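Local atomic coordinates of amyloid beta A4 protein-binding family B member 1 (Homo sapiens, PDB entry 2HO2), a protein that recognises proline-rich peptides such as that of hMena through its WW domain and probably acts as an adaptor for the amyloid precursor protein. Residues G16-H21 with G25-E30. Sequence-based numbering, arbitrary orientation.
Sequences GTYYWH and GTTQWE
Tyr18 lays its CB over one face of the Trp29 indole, 4.0 Å from the centroid of the six-membered ring, and turns its own ring edge toward that same face, a T-shaped pair with planes at 58°. Its CG sits between the backbone N and the carbonyl carbon (chi1 65°), which swings the phenol alongside Thr27, where Tyr18 CE2 meets Thr27 CG2 at 3.9 Å. Trp29 CZ3 comes edge-on to within 4.0 Å of Gly16 C; glycine suits this place because a side chain at its backbone angles would press on the carbonyl O of the preceding residue. Tyr18, Thr27 and Trp29 line the polyproline groove of the WW domain, a three-stranded antiparallel sheet whose second hairpin is formed here: Tyr18 OH, Thr27 OG1 and Trp29 NE1 each hydrogen-bond the backbone of the bound peptide, while all three side chains also pack on its apolar ones. Backbone bonds zip the strands together: Tyr19 N to Gln28 O and Gln28 N to Tyr19 O are both 2.9 Å. On the face carrying these two residues, the Tyr19 ring lies against backbone, Trp29 O meeting its CE2 edge in plane at 3.6 Å, and it also packs on Leu4, Trp8, Pro31 and Pro32. Cutting Tyr19 back to an alanine is likely to leave Trp8 and the two prolines without the ring they share and to open a gap beside the Trp29 carbonyl. Gln28 is long enough to reach forward, its NE2 donating to Glu30 O (2.9 Å). One water bridges Thr17 O and Trp29 O, donating to both carbonyls.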
ATOM      1  N   GLY A  16      -0.230  -5.953 -10.201  1.00 28.14           N
ATOM      2  CA  GLY A  16       0.051  -6.717  -9.041  1.00 26.32           C
ATOM      3  C   GLY A  16      -0.322  -5.962  -7.795  1.00 24.06           C
ATOM      4  O   GLY A  16      -1.082  -5.011  -7.786  1.00 23.17           O
ATOM      5  N   THR A  17       0.236  -6.469  -6.746  1.00 21.82           N
ATOM      6  CA  THR A  17      -0.067  -5.972  -5.417  1.00 18.55           C
ATOM      7  C   THR A  17       1.009  -5.048  -4.954  1.00 15.61           C
ATOM      8  O   THR A  17       2.202  -5.383  -5.089  1.00 18.22           O
ATOM      9  CB  THR A  17      -0.129  -7.183  -4.540  1.00 20.58           C
ATOM     10  OG1 THR A  17      -1.216  -8.016  -5.033  1.00 24.31           O
ATOM     11  CG2 THR A  17      -0.243  -6.819  -3.090  1.00 21.06           C
ATOM     12  N   TYR A  18       0.641  -3.888  -4.406  1.00 13.45           N
ATOM     13  CA  TYR A  18       1.586  -3.006  -3.779  1.00 12.19           C
ATOM     14  C   TYR A  18       1.109  -2.685  -2.379  1.00 11.88           C
ATOM     15  O   TYR A  18       0.105  -3.190  -1.911  1.00 12.69           O
ATOM     16  CB  TYR A  18       1.816  -1.748  -4.616  1.00 12.46           C
ATOM     17  CG  TYR A  18       0.631  -0.819  -4.791  1.00 12.09           C
ATOM     18  CD1 TYR A  18      -0.330  -1.059  -5.742  1.00 12.22           C
ATOM     19  CD2 TYR A  18       0.499   0.297  -3.991  1.00 11.38           C
ATOM     20  CE1 TYR A  18      -1.358  -0.173  -5.958  1.00 12.05           C
ATOM     21  CE2 TYR A  18      -0.487   1.199  -4.208  1.00 11.46           C
ATOM     22  CZ  TYR A  18      -1.420   0.967  -5.194  1.00 12.56           C
ATOM     23  OH  TYR A  18      -2.467   1.856  -5.444  1.00 14.54           O
ATOM     24  N   TYR A  19       1.868  -1.819  -1.720  1.00 11.30           N
ATOM     25  CA  TYR A  19       1.660  -1.531  -0.301  1.00 11.81           C
ATOM     26  C   TYR A  19       1.530  -0.044  -0.062  1.00 11.33           C
ATOM     27  O   TYR A  19       2.264   0.750  -0.642  1.00 12.28           O
ATOM     28  CB  TYR A  19       2.787  -2.127   0.517  1.00 12.35           C
ATOM     29  CG  TYR A  19       2.948  -3.595   0.275  1.00 14.26           C
ATOM     30  CD1 TYR A  19       2.216  -4.523   0.963  1.00 15.32           C
ATOM     31  CD2 TYR A  19       3.775  -4.066  -0.742  1.00 13.88           C
ATOM     32  CE1 TYR A  19       2.310  -5.856   0.664  1.00 16.48           C
ATOM     33  CE2 TYR A  19       3.837  -5.423  -1.058  1.00 16.04           C
ATOM     34  CZ  TYR A  19       3.117  -6.309  -0.347  1.00 17.20           C
ATOM     35  OH  TYR A  19       3.217  -7.662  -0.602  1.00 22.44           O
ATOM     36  N   TRP A  20       0.600   0.307   0.808  1.00 12.21           N
ATOM     37  CA  TRP A  20       0.269   1.676   1.176  1.00 11.85           C
ATOM     38  C   TRP A  20       0.410   1.876   2.671  1.00 12.38           C
ATOM     39  O   TRP A  20      -0.192   1.122   3.477  1.00 12.35           O
ATOM     40  CB  TRP A  20      -1.179   1.941   0.742  1.00 12.51           C
ATOM     41  CG  TRP A  20      -1.790   3.231   1.184  1.00 13.22           C
ATOM     42  CD1 TRP A  20      -1.201   4.415   1.505  1.00 13.98           C
ATOM     43  CD2 TRP A  20      -3.180   3.398   1.402  1.00 14.96           C
ATOM     44  NE1 TRP A  20      -2.178   5.344   1.856  1.00 15.25           N
ATOM     45  CE2 TRP A  20      -3.385   4.725   1.845  1.00 15.42           C
ATOM     46  CE3 TRP A  20      -4.263   2.547   1.320  1.00 15.17           C
ATOM     47  CZ2 TRP A  20      -4.648   5.231   2.160  1.00 17.80           C
ATOM     48  CZ3 TRP A  20      -5.532   3.069   1.640  1.00 17.18           C
ATOM     49  CH2 TRP A  20      -5.690   4.380   2.038  1.00 17.86           C
ATOM     50  N   HIS A  21       1.232   2.848   3.037  1.00 11.68           N
ATOM     51  CA  HIS A  21       1.430   3.190   4.461  1.00 12.91           C
ATOM     52  C   HIS A  21       0.481   4.321   4.747  1.00 13.92           C
ATOM     53  O   HIS A  21       0.679   5.446   4.323  1.00 13.94           O
ATOM     54  CB  HIS A  21       2.844   3.604   4.691  1.00 12.00           C
ATOM     55  CG  HIS A  21       3.161   3.866   6.126  1.00 12.22           C
ATOM     56  ND1 HIS A  21       3.511   5.119   6.574  1.00 13.69           N
ATOM     57  CD2 HIS A  21       3.218   3.017   7.170  1.00 12.87           C
ATOM     58  CE1 HIS A  21       3.779   5.019   7.859  1.00 13.67           C
ATOM     59  NE2 HIS A  21       3.579   3.760   8.253  1.00 14.71           N
ATOM     60  N   GLY A  25       1.035   8.104   3.506  1.00 14.26           N
ATOM     61  CA  GLY A  25       0.673   8.117   2.073  1.00 14.96           C
ATOM     62  C   GLY A  25       1.742   7.486   1.192  1.00 14.26           C
ATOM     63  O   GLY A  25       1.571   7.505  -0.045  1.00 16.29           O
ATOM     64  N   THR A  26       2.778   6.911   1.784  1.00 13.20           N
ATOM     65  CA  THR A  26       3.798   6.210   1.005  1.00 12.62           C
ATOM     66  C   THR A  26       3.208   5.012   0.290  1.00 12.17           C
ATOM     67  O   THR A  26       2.438   4.264   0.898  1.00 12.62           O
ATOM     68  CB  THR A  26       4.968   5.771   1.927  1.00 12.21           C
ATOM     69  OG1 THR A  26       5.565   6.912   2.554  1.00 14.36           O
ATOM     70  CG2 THR A  26       6.044   5.061   1.147  1.00 13.11           C
ATOM     71  N   THR A  27       3.618   4.772  -0.946  1.00 12.25           N
ATOM     72  CA  THR A  27       3.298   3.549  -1.614  1.00 11.37           C
ATOM     73  C   THR A  27       4.599   2.943  -2.112  1.00 11.79           C
ATOM     74  O   THR A  27       5.525   3.656  -2.495  1.00 13.01           O
ATOM     75  CB  THR A  27       2.233   3.727  -2.726  1.00 11.33           C
ATOM     76  OG1 THR A  27       2.734   4.684  -3.625  1.00 12.54           O
ATOM     77  CG2 THR A  27       0.875   4.143  -2.127  1.00 12.10           C
ATOM     78  N   GLN A  28       4.632   1.624  -2.156  1.00 12.44           N
ATOM     79  CA  GLN A  28       5.836   0.917  -2.620  1.00 12.20           C
ATOM     80  C   GLN A  28       5.476  -0.470  -3.069  1.00 12.76           C
ATOM     81  O   GLN A  28       4.515  -1.096  -2.597  1.00 12.42           O
ATOM     82  CB  GLN A  28       6.871   0.859  -1.496  1.00 14.07           C
ATOM     83  CG  GLN A  28       6.489   0.053  -0.276  1.00 13.10           C
ATOM     84  CD  GLN A  28       7.528   0.202   0.815  1.00 13.74           C
ATOM     85  OE1 GLN A  28       7.931   1.307   1.151  1.00 15.91           O
ATOM     86  NE2 GLN A  28       7.913  -0.914   1.408  1.00 15.17           N
ATOM     87  N   TRP A  29       6.309  -0.997  -3.944  1.00 12.98           N
ATOM     88  CA  TRP A  29       6.186  -2.369  -4.413  1.00 13.02           C
ATOM     89  C   TRP A  29       6.779  -3.400  -3.470  1.00 13.40           C
ATOM     90  O   TRP A  29       6.351  -4.519  -3.430  1.00 14.23           O
ATOM     91  CB  TRP A  29       6.781  -2.533  -5.820  1.00 13.95           C
ATOM     92  CG  TRP A  29       5.979  -1.794  -6.851  1.00 14.37           C
ATOM     93  CD1 TRP A  29       6.281  -0.578  -7.390  1.00 15.41           C
ATOM     94  CD2 TRP A  29       4.745  -2.205  -7.431  1.00 15.49           C
ATOM     95  NE1 TRP A  29       5.289  -0.213  -8.289  1.00 15.99           N
ATOM     96  CE2 TRP A  29       4.324  -1.168  -8.315  1.00 17.29           C
ATOM     97  CE3 TRP A  29       3.927  -3.305  -7.262  1.00 15.82           C
ATOM     98  CZ2 TRP A  29       3.190  -1.279  -9.105  1.00 17.96           C
ATOM     99  CZ3 TRP A  29       2.752  -3.369  -7.996  1.00 17.28           C
ATOM    100  CH2 TRP A  29       2.401  -2.342  -8.873  1.00 17.58           C
ATOM    101  N   GLU A  30       7.800  -3.025  -2.732  1.00 14.53           N
ATOM    102  CA  GLU A  30       8.474  -3.948  -1.822  1.00 15.34           C
ATOM    103  C   GLU A  30       7.607  -4.216  -0.601  1.00 14.44           C
ATOM    104  O   GLU A  30       7.092  -3.291   0.018  1.00 13.90           O
ATOM    105  CB  GLU A  30       9.793  -3.283  -1.338  1.00 18.14           C
ATOM    106  CG  GLU A  30      10.764  -2.979  -2.382  0.70 20.29           C
ATOM    107  CD  GLU A  30      10.620  -1.680  -3.143  0.60 20.16           C
ATOM    108  OE1 GLU A  30       9.684  -0.892  -2.859  0.80 18.40           O
ATOM    109  OE2 GLU A  30      11.478  -1.476  -4.094  0.50 22.18           O
TER
HETATM  110  O   HOH W   1       4.565  -6.308  -4.453  1.00 20.34           O